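Local coordinates for penicillin-binding protein 2B (Streptococcus pneumoniae, PDB 2WAD) that probably cross-links peptide stems between adjacent glycan strands of cell-wall peptidoglycan as a penicillin-binding transpeptidase of the elongasome machinery, at residues 231-236 and 373-378; 343-348 and 647-652; 380-385 and 523-528; 482-487 and 572-577; 530-535 and 633-638. All coordinates share one frame; numbering follows the deposited sequence.

Interaction 1 (231-236 and 373-378); sequences SSIVGS and DSLGTV
Where the dimerisation region abuts the transpeptidase domain, Ser232 and Ile233 from the short helix 231-234 rest against Ser374 and Leu375, the two central residues of a type I turn running from Asp373 to Gly376. This is a small joint between modules, part apolar and part hydrated. Ile233 and Leu375 pass side by side with opposite headings, Ile233 CG1 reaching Leu375 CD2 at 3.7 Å, while Ile233 CD1 carries on to touch Ser374 CB. Leu375 CD1 lies 3.6 Å from Ser232 O, a plain van der Waals contact. With chi1 at 50°, Ser232 OG sits between its own backbone N and carbonyl carbon. Two waters bind it there: water 1, at 2.9 Å from Ser232 OG, accepts from Ser374 N, and water 2, at 2.6 Å from Ser232 OG, makes a weak bond to Ser374 OG. No direct hydrogen bond crosses the interface. Just past the turn, Thr377 N and Thr377 OG1 both give to Ser374 O, the latter at 2.7 Å. Around the joint, Ile233 also meets Met358 of strand 355-363 and Leu268 of helix 267-271, and Leu375 leans on Tyr267 of that same helix.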
# COMPACT_ATOMS: atom_id res chain seq x y z
N SER A 231 -8.44 8.09 -1.10
CA SER A 231 -9.09 7.03 -1.88
C SER A 231 -8.13 6.04 -2.53
O SER A 231 -8.37 4.84 -2.51
CB SER A 231 -10.11 7.58 -2.89
OG SER A 231 -9.46 8.27 -3.94
N SER A 232 -7.02 6.52 -3.09
CA SER A 232 -6.06 5.62 -3.73
C SER A 232 -5.50 4.56 -2.78
O SER A 232 -5.13 3.46 -3.20
CB SER A 232 -4.91 6.43 -4.34
OG SER A 232 -4.38 7.35 -3.39
N ILE A 233 -5.44 4.90 -1.49
CA ILE A 233 -4.79 4.07 -0.50
C ILE A 233 -5.77 3.09 0.15
O ILE A 233 -5.35 2.07 0.72
CB ILE A 233 -4.12 4.99 0.53
CG1 ILE A 233 -2.84 5.60 -0.08
CG2 ILE A 233 -3.83 4.26 1.83
CD1 ILE A 233 -2.34 6.83 0.66
N VAL A 234 -7.06 3.37 0.03
CA VAL A 234 -8.08 2.50 0.59
C VAL A 234 -8.06 1.12 -0.06
O VAL A 234 -8.06 0.13 0.66
CB VAL A 234 -9.51 3.11 0.52
CG1 VAL A 234 -10.57 2.06 0.81
CG2 VAL A 234 -9.67 4.31 1.47
N GLY A 235 -8.08 1.06 -1.39
CA GLY A 235 -8.04 -0.18 -2.15
C GLY A 235 -9.40 -0.58 -2.66
O GLY A 235 -10.38 0.15 -2.47
N SER A 236 -9.50 -1.74 -3.30
CA SER A 236 -10.81 -2.21 -3.77
C SER A 236 -11.22 -3.54 -3.14
O SER A 236 -10.41 -4.25 -2.53
CB SER A 236 -10.82 -2.31 -5.30
OG SER A 236 -9.66 -3.01 -5.74
N ASP A 373 -0.57 11.22 -6.63
CA ASP A 373 0.18 9.98 -6.68
C ASP A 373 0.67 9.55 -5.31
O ASP A 373 1.85 9.24 -5.13
CB ASP A 373 1.36 10.12 -7.65
CG ASP A 373 2.04 8.78 -7.95
OD1 ASP A 373 1.39 7.73 -7.76
OD2 ASP A 373 3.22 8.78 -8.37
N SER A 374 -0.24 9.53 -4.34
CA SER A 374 0.09 9.15 -2.97
C SER A 374 0.83 7.82 -2.88
O SER A 374 1.74 7.68 -2.08
CB SER A 374 -1.19 9.05 -2.15
OG SER A 374 -1.88 10.28 -2.26
N LEU A 375 0.45 6.83 -3.70
CA LEU A 375 1.09 5.51 -3.68
C LEU A 375 2.52 5.59 -4.19
O LEU A 375 3.30 4.69 -3.94
CB LEU A 375 0.31 4.48 -4.51
CG LEU A 375 -1.08 4.20 -3.92
CD1 LEU A 375 -1.90 3.36 -4.88
CD2 LEU A 375 -1.01 3.56 -2.51
N GLY A 376 2.87 6.69 -4.86
CA GLY A 376 4.26 6.89 -5.28
C GLY A 376 5.24 6.83 -4.12
O GLY A 376 6.41 6.46 -4.30
N THR A 377 4.75 7.15 -2.93
CA THR A 377 5.58 7.20 -1.74
C THR A 377 6.12 5.82 -1.38
O THR A 377 7.17 5.74 -0.77
CB THR A 377 4.81 7.77 -0.53
OG1 THR A 377 3.61 7.01 -0.31
CG2 THR A 377 4.45 9.24 -0.74
N VAL A 378 5.39 4.76 -1.72
CA VAL A 378 5.80 3.39 -1.42
C VAL A 378 6.15 2.60 -2.68
O VAL A 378 6.67 1.50 -2.59
CB VAL A 378 4.73 2.60 -0.63
CG1 VAL A 378 4.55 3.13 0.81
CG2 VAL A 378 3.39 2.57 -1.38
O HOH W 1 -3.36 9.42 -5.18
O HOH W 2 -4.06 8.56 -1.11

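Interaction 2 (343-348 and 647-652); sequences VYAVAL and VAVVFP
Val343 and Phe651 make the close side-chain contact of this antiparallel strand pair, which lies in the middle of the transpeptidase sheet. Phe651 CG is anti to the backbone N (chi1 -162°). One face of the ring receives Val343 CB, 4.2 Å from the ring centroid and only 14° off its normal, a CH-pi contact. Val343 CG2 presses nearer the rim, 3.6 Å from Phe651 CD2, and the ring also meets that of Phe328, the two planes nearly parallel. Further along the strands, side-chain contact across the pair is looser: Ala345 CB and Val649 CG2 stand 4.3 Å apart. There the backbones do the work. Tyr344 and Val650 exchange two hydrogen bonds, the shorter from Val650 N to Tyr344 O at 2.8 Å, and Val346 and Ala648 do likewise. CA-H...O contacts fill in between, such as Ala345 CA to Ala648 O at 3.2 Å. Neither face is a solvent side: helix 661-676 covers Ala345, Val647 and Val649, and helix 525-536 covers Tyr344, Val346 and Val650. The chemistry is that of a buried core: peptide groups find partners within the sheet, while mostly aliphatic side chains, with Tyr344 among them, meet a helix on each face.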
# COMPACT_ATOMS: atom_id res chain seq x y z
N VAL A 343 6.78 15.37 -7.18
CA VAL A 343 7.33 15.72 -5.88
C VAL A 343 6.56 14.88 -4.86
O VAL A 343 5.36 14.63 -5.06
CB VAL A 343 7.21 17.24 -5.61
CG1 VAL A 343 5.76 17.65 -5.65
CG2 VAL A 343 7.84 17.63 -4.24
N TYR A 344 7.24 14.40 -3.82
CA TYR A 344 6.66 13.45 -2.87
C TYR A 344 7.09 13.84 -1.45
O TYR A 344 8.19 14.34 -1.26
CB TYR A 344 7.15 12.02 -3.20
CG TYR A 344 6.63 11.58 -4.55
CD1 TYR A 344 5.44 10.87 -4.67
CD2 TYR A 344 7.30 11.95 -5.71
CE1 TYR A 344 4.93 10.52 -5.91
CE2 TYR A 344 6.78 11.61 -6.97
CZ TYR A 344 5.59 10.91 -7.05
OH TYR A 344 5.08 10.58 -8.28
N ALA A 345 6.22 13.61 -0.47
CA ALA A 345 6.48 13.93 0.92
C ALA A 345 5.78 12.88 1.75
O ALA A 345 4.65 12.52 1.45
CB ALA A 345 5.95 15.31 1.30
N VAL A 346 6.44 12.43 2.81
CA VAL A 346 5.87 11.49 3.76
C VAL A 346 6.26 12.05 5.11
O VAL A 346 7.43 12.39 5.35
CB VAL A 346 6.49 10.04 3.63
CG1 VAL A 346 6.06 9.15 4.81
CG2 VAL A 346 6.07 9.36 2.34
N ALA A 347 5.27 12.19 5.98
CA ALA A 347 5.50 12.63 7.35
C ALA A 347 5.14 11.48 8.28
O ALA A 347 4.07 10.87 8.13
CB ALA A 347 4.57 13.85 7.67
N LEU A 348 5.98 11.24 9.28
CA LEU A 348 5.75 10.17 10.27
C LEU A 348 5.89 10.69 11.70
O LEU A 348 6.66 11.62 11.94
CB LEU A 348 6.80 9.06 10.09
CG LEU A 348 6.96 8.37 8.74
CD1 LEU A 348 8.08 7.31 8.78
CD2 LEU A 348 5.66 7.73 8.28
N VAL A 647 10.03 14.16 8.62
CA VAL A 647 9.48 14.32 7.28
C VAL A 647 10.57 14.13 6.21
O VAL A 647 11.70 14.54 6.42
CB VAL A 647 8.81 15.70 7.11
CG1 VAL A 647 9.83 16.83 7.27
CG2 VAL A 647 8.13 15.80 5.72
N ALA A 648 10.21 13.51 5.08
CA ALA A 648 11.08 13.40 3.92
C ALA A 648 10.42 14.05 2.73
O ALA A 648 9.25 13.81 2.44
CB ALA A 648 11.35 11.94 3.55
N VAL A 649 11.22 14.79 1.98
CA VAL A 649 10.70 15.47 0.81
C VAL A 649 11.61 15.09 -0.33
O VAL A 649 12.82 15.18 -0.20
CB VAL A 649 10.66 17.02 0.97
CG1 VAL A 649 10.34 17.66 -0.39
CG2 VAL A 649 9.62 17.41 2.05
N VAL A 650 11.01 14.62 -1.42
CA VAL A 650 11.78 14.09 -2.53
C VAL A 650 11.32 14.84 -3.77
O VAL A 650 10.15 14.78 -4.14
CB VAL A 650 11.55 12.55 -2.71
CG1 VAL A 650 12.29 12.04 -3.93
CG2 VAL A 650 12.01 11.79 -1.42
N PHE A 651 12.23 15.60 -4.38
CA PHE A 651 11.88 16.47 -5.49
C PHE A 651 12.97 16.29 -6.52
O PHE A 651 13.96 17.03 -6.51
CB PHE A 651 11.87 17.94 -5.02
CG PHE A 651 11.12 18.88 -5.94
CD1 PHE A 651 11.18 18.72 -7.30
CD2 PHE A 651 10.36 19.93 -5.42
CE1 PHE A 651 10.50 19.57 -8.16
CE2 PHE A 651 9.66 20.79 -6.27
CZ PHE A 651 9.74 20.62 -7.65
N PRO A 652 12.83 15.30 -7.40
CA PRO A 652 13.94 14.92 -8.28
C PRO A 652 14.11 15.82 -9.51
O PRO A 652 13.16 16.41 -10.00
CB PRO A 652 13.55 13.50 -8.71
CG PRO A 652 12.06 13.43 -8.52
CD PRO A 652 11.68 14.38 -7.47

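Interaction 3 (380-385 and 523-528); sequences NVFVPG and YTPMQL
The ring of Phe382 receives Pro525 at its edge: Pro525 CD lies in the ring plane, 3.7 Å from Phe382 CE2, and the two side chains cross at about a right angle. This contact helps fasten the loop leading to Ser386, the probable acyl-ester nucleophile of the transpeptidase domain, a member of the beta-lactamase clan, to the capping box that starts helix 525-536. Elsewhere the same ring meets that of Tyr344, the planes some 35° apart, and packs on Val650 of the central sheet. The second ring, that of Tyr523, is touched by Pro384, whose CG comes within 3.6 Å of Tyr523 CD2; Pro384 CB also reaches Leu528 CD2. The backbones join in a single antiparallel bridge in which Phe382 and Tyr523 exchange N-H...O bonds. The one from Phe382 N to Tyr523 O measures 2.9 Å, with the donor 35° out of the carbonyl plane. Beside it, Asn380 O lies 3.3 Å from Thr524 CA. A chi1 of 69° sets Thr524 OG1 between its backbone N and carbonyl carbon and CG2 beside the N, where CG2 meets Val381 CG1 at 3.9 Å. The hydroxyl is half of the capping box. Gln527 NE2, bonded to Ser489 O and Thr500 O, helps fix the rotation of the amide that supplies the other half. Gln527 N gives to Thr524 OG1 at 3.1 Å, and Thr524 N returns a nearly straight bond of 2.9 Å to Gln527 OE1, on an in-plane lone pair.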
# COMPACT_ATOMS: atom_id res chain seq x y z
N ASN A 380 7.62 4.12 -5.96
CA ASN A 380 8.60 4.65 -6.89
C ASN A 380 9.90 5.02 -6.21
O ASN A 380 9.91 5.33 -5.03
CB ASN A 380 8.04 5.88 -7.62
CG ASN A 380 6.86 5.51 -8.51
OD1 ASN A 380 7.01 4.78 -9.49
ND2 ASN A 380 5.70 6.01 -8.17
N VAL A 381 11.00 5.00 -6.96
CA VAL A 381 12.31 5.13 -6.33
C VAL A 381 13.08 6.29 -6.95
O VAL A 381 12.87 6.60 -8.12
CB VAL A 381 13.11 3.80 -6.40
CG1 VAL A 381 12.32 2.66 -5.75
CG2 VAL A 381 13.45 3.46 -7.84
N PHE A 382 13.98 6.89 -6.18
CA PHE A 382 14.67 8.12 -6.56
C PHE A 382 16.08 8.12 -6.01
O PHE A 382 16.31 7.56 -4.93
CB PHE A 382 13.91 9.35 -6.03
CG PHE A 382 12.44 9.35 -6.35
CD1 PHE A 382 11.96 9.90 -7.54
CD2 PHE A 382 11.54 8.75 -5.49
CE1 PHE A 382 10.61 9.86 -7.85
CE2 PHE A 382 10.17 8.71 -5.78
CZ PHE A 382 9.70 9.26 -6.95
N VAL A 383 17.01 8.75 -6.72
CA VAL A 383 18.34 8.97 -6.16
C VAL A 383 18.16 9.90 -4.97
O VAL A 383 17.48 10.90 -5.06
CB VAL A 383 19.42 9.52 -7.14
CG1 VAL A 383 19.31 8.97 -8.55
CG2 VAL A 383 19.51 11.02 -7.11
N PRO A 384 18.73 9.53 -3.83
CA PRO A 384 18.39 10.26 -2.60
C PRO A 384 19.29 11.47 -2.36
O PRO A 384 18.87 12.39 -1.67
CB PRO A 384 18.58 9.19 -1.53
CG PRO A 384 19.70 8.32 -2.10
CD PRO A 384 19.52 8.32 -3.58
N GLY A 385 20.48 11.48 -2.94
CA GLY A 385 21.45 12.55 -2.76
C GLY A 385 21.93 12.66 -1.32
O GLY A 385 21.91 11.68 -0.57
N TYR A 523 15.91 4.97 -3.56
CA TYR A 523 15.04 4.64 -2.46
C TYR A 523 13.66 5.29 -2.64
O TYR A 523 13.53 6.27 -3.39
CB TYR A 523 15.67 5.17 -1.16
CG TYR A 523 17.07 4.68 -0.88
CD1 TYR A 523 17.42 3.32 -0.99
CD2 TYR A 523 18.06 5.57 -0.54
CE1 TYR A 523 18.70 2.87 -0.71
CE2 TYR A 523 19.35 5.14 -0.29
CZ TYR A 523 19.66 3.79 -0.35
OH TYR A 523 20.96 3.42 -0.08
N THR A 524 12.65 4.75 -1.97
CA THR A 524 11.30 5.34 -2.00
C THR A 524 11.18 6.47 -0.96
O THR A 524 11.97 6.57 -0.03
CB THR A 524 10.23 4.32 -1.61
OG1 THR A 524 10.38 4.01 -0.22
CG2 THR A 524 10.32 3.03 -2.43
N PRO A 525 10.17 7.34 -1.10
CA PRO A 525 10.01 8.41 -0.12
C PRO A 525 9.67 7.86 1.27
O PRO A 525 10.07 8.46 2.26
CB PRO A 525 8.87 9.27 -0.72
CG PRO A 525 8.95 9.02 -2.21
CD PRO A 525 9.45 7.58 -2.37
N MET A 526 8.96 6.73 1.37
CA MET A 526 8.67 6.11 2.66
C MET A 526 9.95 5.66 3.36
O MET A 526 10.11 5.89 4.56
CB MET A 526 7.63 4.98 2.50
CG MET A 526 7.19 4.29 3.78
SD MET A 526 6.23 5.40 4.86
CE MET A 526 4.84 5.73 3.79
N GLN A 527 10.87 5.05 2.61
CA GLN A 527 12.18 4.65 3.17
C GLN A 527 12.95 5.86 3.70
O GLN A 527 13.60 5.80 4.77
CB GLN A 527 13.02 3.91 2.11
CG GLN A 527 12.51 2.48 1.74
CD GLN A 527 13.32 1.84 0.63
OE1 GLN A 527 13.46 2.40 -0.44
NE2 GLN A 527 13.86 0.65 0.87
N LEU A 528 12.92 6.96 2.95
CA LEU A 528 13.65 8.18 3.37
C LEU A 528 12.99 8.84 4.59
O LEU A 528 13.69 9.38 5.42
CB LEU A 528 13.82 9.18 2.20
CG LEU A 528 14.76 8.64 1.10
CD1 LEU A 528 14.51 9.34 -0.25
CD2 LEU A 528 16.18 8.92 1.53

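Interaction 4 (482-487 and 572-577); sequences FGEYGL and NKVNIS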
# COMPACT_ATOMS: atom_id res chain seq x y z
N PHE A 482 22.97 1.22 5.76
CA PHE A 482 21.82 1.83 5.09
C PHE A 482 20.49 1.10 5.41
O PHE A 482 19.52 1.74 5.81
CB PHE A 482 22.06 1.87 3.58
CG PHE A 482 23.10 2.89 3.14
CD1 PHE A 482 23.49 3.93 3.97
CD2 PHE A 482 23.66 2.83 1.88
CE1 PHE A 482 24.43 4.87 3.56
CE2 PHE A 482 24.58 3.79 1.45
CZ PHE A 482 24.99 4.81 2.30
N GLY A 483 20.47 -0.23 5.25
CA GLY A 483 19.33 -1.06 5.63
C GLY A 483 18.87 -0.92 7.08
O GLY A 483 17.67 -0.99 7.36
N GLU A 484 19.80 -0.67 8.00
CA GLU A 484 19.42 -0.39 9.39
C GLU A 484 18.51 0.83 9.55
O GLU A 484 17.84 0.99 10.58
CB GLU A 484 20.65 -0.18 10.27
CG GLU A 484 21.47 -1.44 10.53
CD GLU A 484 22.60 -1.14 11.49
OE1 GLU A 484 23.65 -0.65 11.04
OE2 GLU A 484 22.45 -1.37 12.70
N TYR A 485 18.50 1.71 8.54
CA TYR A 485 17.74 2.94 8.61
C TYR A 485 16.57 2.85 7.66
O TYR A 485 15.77 3.81 7.52
CB TYR A 485 18.59 4.14 8.23
CG TYR A 485 19.53 4.64 9.31
CD1 TYR A 485 19.10 5.53 10.28
CD2 TYR A 485 20.89 4.33 9.26
CE1 TYR A 485 20.00 6.02 11.26
CE2 TYR A 485 21.78 4.83 10.20
CZ TYR A 485 21.34 5.68 11.19
OH TYR A 485 22.24 6.16 12.14
N GLY A 486 16.46 1.69 7.03
CA GLY A 486 15.39 1.43 6.07
C GLY A 486 15.72 1.87 4.66
O GLY A 486 14.87 1.88 3.76
N LEU A 487 16.96 2.26 4.44
CA LEU A 487 17.38 2.66 3.10
C LEU A 487 17.83 1.41 2.32
O LEU A 487 18.94 0.92 2.51
CB LEU A 487 18.54 3.67 3.22
CG LEU A 487 18.23 4.94 4.03
CD1 LEU A 487 19.45 5.80 4.25
CD2 LEU A 487 17.14 5.75 3.33
N ASN A 572 14.57 -2.88 14.56
CA ASN A 572 15.97 -3.04 14.92
C ASN A 572 16.44 -1.78 15.64
O ASN A 572 15.73 -0.78 15.66
CB ASN A 572 16.84 -3.28 13.69
CG ASN A 572 16.78 -2.13 12.70
OD1 ASN A 572 15.79 -1.97 12.01
ND2 ASN A 572 17.85 -1.34 12.62
N LYS A 573 17.64 -1.85 16.21
CA LYS A 573 18.28 -0.68 16.81
C LYS A 573 19.57 -0.48 16.06
O LYS A 573 20.36 -1.40 16.02
CB LYS A 573 18.62 -0.93 18.28
CG LYS A 573 18.95 0.35 19.02
CD LYS A 573 19.47 0.09 20.43
CE LYS A 573 19.64 1.40 21.20
NZ LYS A 573 20.43 2.35 20.38
N VAL A 574 19.79 0.71 15.49
CA VAL A 574 21.05 1.01 14.80
C VAL A 574 22.24 0.82 15.74
O VAL A 574 22.23 1.28 16.88
CB VAL A 574 21.06 2.47 14.22
CG1 VAL A 574 22.42 2.76 13.50
CG2 VAL A 574 19.83 2.70 13.27
N ASN A 575 23.29 0.17 15.24
CA ASN A 575 24.43 -0.28 16.05
C ASN A 575 25.50 0.78 16.27
O ASN A 575 26.70 0.58 15.98
CB ASN A 575 25.06 -1.55 15.44
CG ASN A 575 26.08 -2.18 16.39
OD1 ASN A 575 25.94 -2.07 17.60
ND2 ASN A 575 27.11 -2.81 15.84
N ILE A 576 25.09 1.94 16.78
CA ILE A 576 26.08 2.96 17.10
C ILE A 576 25.79 3.41 18.52
O ILE A 576 24.66 3.31 18.98
CB ILE A 576 25.99 4.20 16.19
CG1 ILE A 576 24.57 4.80 16.20
CG2 ILE A 576 26.47 3.84 14.81
CD1 ILE A 576 24.41 6.01 15.27
N SER A 577 26.80 3.94 19.21
CA SER A 577 26.66 4.31 20.61
C SER A 577 25.70 5.50 20.76
O SER A 577 25.40 6.21 19.80
CB SER A 577 28.02 4.69 21.20
OG SER A 577 28.51 5.84 20.53
O HOH W 3 20.25 -2.63 13.22
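Glu484 and Asn572 cross at about a right angle, and the planes of carboxylate and amide stand 38° apart; the two groups serve different partners instead of pairing with each other. Asn572 ND2 gives an almost perfectly straight bond, 178° at the hydrogen and 3.1 Å long, to the backbone oxygen Glu484 O. The bond arrives on a lone pair and lies in the amide plane of Asn572. Arg541 holds the other end of that amide, through OD1. The side chain of Glu484 runs extended beyond CG, its chi2 of -176° carrying CD away from the backbone toward the inverse gamma turn centred on Asn575. There Glu484 OE2 accepts from Asn575 N at 3.1 Å, on the syn side and somewhat out of the carboxylate plane. Water 3 ties these threads together: it donates to Glu484 OE2 at 2.6 Å and to Lys573 O, and accepts from Asn572 ND2. Tyr485 lies across Val574 at about a right angle. Val574 CG2 stands over one ring face, 4.0 Å from the Tyr485 centroid in a CH-pi contact, and Val574 CG1 reaches the phenol end, 3.7 Å from Tyr485 OH. That hydroxyl bonds to Ser394 in helix 389-398. The contact thus joins the end of helix 471-484, closed by a Schellman motif at Gly486, to the exit of strand 570-573. Chemically, one carboxylate oxygen gathers a peptide N-H and a water, whereas Glu484 OE1 faces the like charge of Glu398, a proximity that could raise the proton affinity of either acid.

Interaction 5 (530-535 and 633-638); sequences QYVATI and NAVAYA
The 530-535 part of helix 525-536 packs on strand 634-638, the segment axes 8.1 Å apart and crossing at -36°, so that Val532 and Val635 face each other with CA atoms separated by 6.2 Å. It is a helix-on-sheet contact, wholly buried and free of hydrogen bonds between the two segments. The two valines lie alongside each other, running opposite ways, beta carbon close to beta carbon: Val532 CB lies 3.7 Å from Val635 CB. The chi1 of Val532 (63°) places CG1 between the backbone N and the carbonyl carbon and leaves CG2 anti to the N. From there CG2 approaches the edge of the Tyr637 ring in its plane, 3.8 Å from Tyr637 CD2, and comes equally near Ala636 O. One helical turn on, Ile535 CG2 meets Tyr637 CE2 at 4.1 Å, the two side chains crossing at about a right angle. The hydroxyl of Thr534 is dealt with inside the helix, Thr534 OG1 giving a 2.7 Å bond to Gln530 O, an oxygen that also takes Thr534 N from the opposite face of its plane. On the strand, Val635 is backbone-bonded to Lys615, probably the lysine of the K(T/S)G motif, and its side chain is about 9 Å from that of Ser386. On the other side of the strand, Ala636 and Ala638 touch Ile670 of helix 661-676; Tyr531 and Ile535 lean on helix 389-398.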
# COMPACT_ATOMS: atom_id res chain seq x y z
N GLN A 530 11.45 6.97 6.98
CA GLN A 530 11.74 6.06 8.09
C GLN A 530 13.18 6.31 8.53
O GLN A 530 13.50 6.20 9.70
CB GLN A 530 11.63 4.58 7.66
CG GLN A 530 11.88 3.56 8.81
CD GLN A 530 11.59 2.14 8.34
OE1 GLN A 530 12.11 1.70 7.31
NE2 GLN A 530 10.69 1.44 9.04
N TYR A 531 14.04 6.65 7.59
CA TYR A 531 15.45 6.90 7.91
C TYR A 531 15.58 8.10 8.85
O TYR A 531 16.15 8.00 9.94
CB TYR A 531 16.26 7.03 6.61
CG TYR A 531 17.50 7.92 6.65
CD1 TYR A 531 18.55 7.63 7.51
CD2 TYR A 531 17.64 9.01 5.79
CE1 TYR A 531 19.69 8.39 7.55
CE2 TYR A 531 18.79 9.80 5.81
CZ TYR A 531 19.82 9.47 6.69
OH TYR A 531 20.97 10.22 6.76
N VAL A 532 15.00 9.24 8.47
CA VAL A 532 15.11 10.39 9.37
C VAL A 532 14.32 10.17 10.67
O VAL A 532 14.75 10.67 11.73
CB VAL A 532 14.75 11.75 8.72
CG1 VAL A 532 13.26 11.76 8.26
CG2 VAL A 532 14.98 12.86 9.74
N ALA A 533 13.22 9.41 10.62
CA ALA A 533 12.44 9.11 11.85
C ALA A 533 13.24 8.25 12.82
O ALA A 533 13.11 8.41 14.05
CB ALA A 533 11.11 8.42 11.53
N THR A 534 14.06 7.35 12.27
CA THR A 534 14.94 6.49 13.06
C THR A 534 15.99 7.30 13.82
O THR A 534 16.24 7.09 15.01
CB THR A 534 15.64 5.43 12.14
OG1 THR A 534 14.64 4.58 11.54
CG2 THR A 534 16.63 4.58 12.92
N ILE A 535 16.61 8.25 13.13
CA ILE A 535 17.47 9.23 13.78
C ILE A 535 16.72 9.98 14.88
O ILE A 535 17.20 10.14 16.01
CB ILE A 535 18.06 10.23 12.76
CG1 ILE A 535 18.98 9.49 11.78
CG2 ILE A 535 18.83 11.33 13.52
CD1 ILE A 535 19.50 10.29 10.59
N ASN A 633 16.37 17.16 -2.48
CA ASN A 633 15.65 16.40 -1.45
C ASN A 633 15.95 16.96 -0.06
O ASN A 633 16.92 17.69 0.12
CB ASN A 633 16.10 14.93 -1.52
CG ASN A 633 15.82 14.29 -2.88
OD1 ASN A 633 14.91 14.70 -3.63
ND2 ASN A 633 16.63 13.30 -3.22
N ALA A 634 15.14 16.62 0.94
CA ALA A 634 15.39 17.13 2.29
C ALA A 634 14.74 16.18 3.29
O ALA A 634 13.69 15.62 3.01
CB ALA A 634 14.80 18.55 2.46
N VAL A 635 15.36 16.00 4.45
CA VAL A 635 14.74 15.29 5.58
C VAL A 635 14.85 16.19 6.81
O VAL A 635 15.78 16.98 6.92
CB VAL A 635 15.44 13.91 5.84
CG1 VAL A 635 15.29 12.99 4.64
CG2 VAL A 635 16.92 14.07 6.16
N ALA A 636 13.89 16.10 7.74
CA ALA A 636 13.87 16.97 8.91
C ALA A 636 13.06 16.31 10.03
O ALA A 636 12.19 15.49 9.77
CB ALA A 636 13.22 18.33 8.55
N TYR A 637 13.31 16.71 11.27
CA TYR A 637 12.40 16.40 12.38
C TYR A 637 12.27 17.58 13.35
O TYR A 637 13.05 18.53 13.28
CB TYR A 637 12.83 15.14 13.12
CG TYR A 637 14.22 15.20 13.71
CD1 TYR A 637 14.47 15.81 14.94
CD2 TYR A 637 15.31 14.69 13.01
CE1 TYR A 637 15.77 15.88 15.46
CE2 TYR A 637 16.60 14.73 13.53
CZ TYR A 637 16.83 15.34 14.74
OH TYR A 637 18.12 15.40 15.22
N ALA A 638 11.29 17.50 14.24
CA ALA A 638 10.95 18.60 15.14
C ALA A 638 9.89 18.15 16.14
O ALA A 638 9.10 17.25 15.87
CB ALA A 638 10.41 19.82 14.34

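Followed from the N terminus, interaction 1 ties the dimerisation region to the transpeptidase domain, closing a loop between 231-236 and 373-378. Its segments alternate with those of interaction 2, the widest closure, which brings strand 342-348 beside strand 645-650 and encloses interactions 3, 4 and 5. Interaction 3 opens just after interaction 1 ends and sets the loop before Ser386 against the start of helix 525-536. Interaction 4 crosses both interaction 3 and interaction 5, linking the end of helix 471-484 to the exit of strand 570-573. Interaction 5 continues along helix 525-536 to strand 634-638, the sheet neighbour of strand 645-650. One helix thus serves interactions 3 and 5 and covers the strands of interaction 2.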